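Local coordinates for arsenite methyltransferase (Chlamydomonas reinhardtii, PDB 5EVJ), which probably methylates trivalent arsenic, taking the methyl groups from S-adenosylmethionine, at residues 76-81 and 98-103. The protein carries 15 engineered substitutions. Numbering follows the deposited sequence.
Engineered in segment 98-103: Ala-98 (natural residue Cys).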
# COMPACT_ATOMS: atom_id res chain seq x y z
N ASN A 76 -2.55 7.83 -4.59
CA ASN A 76 -2.27 7.08 -5.80
C ASN A 76 -1.32 5.98 -5.40
O ASN A 76 -0.16 5.98 -5.85
CB ASN A 76 -1.65 7.99 -6.86
CG ASN A 76 -2.69 8.79 -7.64
OD1 ASN A 76 -3.61 8.23 -8.25
ND2 ASN A 76 -2.55 10.10 -7.63
N PRO A 77 -1.81 5.02 -4.58
CA PRO A 77 -1.08 3.94 -3.98
C PRO A 77 -0.73 2.76 -4.93
O PRO A 77 -0.83 1.64 -4.49
CB PRO A 77 -2.09 3.39 -2.96
CG PRO A 77 -3.38 3.45 -3.71
CD PRO A 77 -3.27 4.80 -4.44
N ILE A 78 -0.30 2.98 -6.16
CA ILE A 78 0.25 1.85 -6.95
C ILE A 78 1.77 1.95 -6.87
O ILE A 78 2.29 2.97 -7.22
CB ILE A 78 -0.16 1.88 -8.47
CG1 ILE A 78 -1.69 1.79 -8.66
CG2 ILE A 78 0.51 0.73 -9.24
CD1 ILE A 78 -2.41 3.14 -8.56
N PRO A 79 2.47 0.89 -6.40
CA PRO A 79 3.90 0.98 -6.24
C PRO A 79 4.56 0.81 -7.56
O PRO A 79 4.00 0.12 -8.42
CB PRO A 79 4.28 -0.23 -5.38
CG PRO A 79 3.06 -1.03 -5.19
CD PRO A 79 1.89 -0.29 -5.76
N ALA A 80 5.77 1.37 -7.70
CA ALA A 80 6.62 1.11 -8.87
C ALA A 80 7.11 -0.34 -8.76
O ALA A 80 7.02 -0.97 -7.72
CB ALA A 80 7.81 2.08 -8.87
N GLY A 81 7.65 -0.90 -9.82
CA GLY A 81 8.26 -2.25 -9.73
C GLY A 81 7.40 -3.50 -9.83
O GLY A 81 7.88 -4.62 -9.46
N ALA A 98 -7.42 0.43 -10.05
CA ALA A 98 -7.26 -0.87 -10.72
C ALA A 98 -6.88 -0.66 -12.18
O ALA A 98 -6.08 -1.44 -12.75
CB ALA A 98 -8.53 -1.69 -10.58
N TYR A 99 -7.39 0.42 -12.80
CA TYR A 99 -7.07 0.68 -14.20
C TYR A 99 -5.63 1.08 -14.32
O TYR A 99 -4.91 0.61 -15.17
CB TYR A 99 -7.96 1.79 -14.76
CG TYR A 99 -9.31 1.28 -15.30
CD1 TYR A 99 -10.08 0.37 -14.56
CD2 TYR A 99 -9.81 1.70 -16.54
CE1 TYR A 99 -11.31 -0.10 -15.03
CE2 TYR A 99 -11.08 1.24 -17.00
CZ TYR A 99 -11.80 0.32 -16.25
OH TYR A 99 -13.02 -0.15 -16.68
N VAL A 100 -5.17 1.90 -13.38
CA VAL A 100 -3.80 2.28 -13.39
C VAL A 100 -2.92 1.08 -13.17
O VAL A 100 -1.89 0.90 -13.83
CB VAL A 100 -3.53 3.33 -12.31
CG1 VAL A 100 -2.02 3.57 -12.20
CG2 VAL A 100 -4.33 4.58 -12.64
N ALA A 101 -3.29 0.24 -12.21
CA ALA A 101 -2.44 -0.95 -11.95
C ALA A 101 -2.39 -1.90 -13.18
O ALA A 101 -1.33 -2.46 -13.56
CB ALA A 101 -2.96 -1.66 -10.73
N ALA A 102 -3.56 -2.09 -13.80
CA ALA A 102 -3.75 -2.98 -14.92
C ALA A 102 -2.73 -2.57 -15.98
O ALA A 102 -2.12 -3.42 -16.60
CB ALA A 102 -5.15 -2.84 -15.46
N LYS A 103 -2.51 -1.28 -16.13
CA LYS A 103 -1.45 -0.84 -17.04
C LYS A 103 -0.05 -1.14 -16.53
O LYS A 103 0.83 -1.67 -17.24
CB LYS A 103 -1.53 0.66 -17.29
CG LYS A 103 -0.35 1.05 -18.18
CD LYS A 103 -0.33 2.51 -18.56
CE LYS A 103 0.69 2.75 -19.69
NZ LYS A 103 2.07 2.28 -19.29
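Ile-78 reaches out of the irregular loop 76-81 and sets its longer branch against Val-100 and Ala-101 on segment 98-103 of helix 96-104. The two branched side chains meet at an oblique angle, end methyl against one prong of the fork: Ile-78 CD1 lies 3.7 Å from Val-100 CG1 and 3.9 Å from Val-100 CB. One carbon back, Ile-78 CG1 bridges two helix residues, 4.0 Å from Val-100 CG1 and 4.2 Å from both the methyl CB and the backbone N of Ala-101. With Ile-78 CG1 anti to its own carbonyl carbon (chi1 -61°), the CG1-CD1 arm runs toward Val-100, while CG2 stays farther from the valine, on the Ala-101 side. On the helix, the valine fork has CG1 anti to the backbone N (chi1 172°), which brings this methyl to the isoleucine arm. Around the pair, Asp-97 and Leu-104 of the same helix also touch Ile-78, while Leu-60 of helix 54-61 packs on Val-100. The contact thus joins the loop leading into strand 86-90 to the helix that follows that strand in the Rossmann-like methyltransferase fold. Cutting the isoleucine back to an alanine removes the CG1-CD1 arm and would probably open a gap beside Val-100 and Ala-101. With all three touching residues buried and the side chains that meet all hydrocarbon, loop and helix are held here by shape and exclusion of water, with little directional preference.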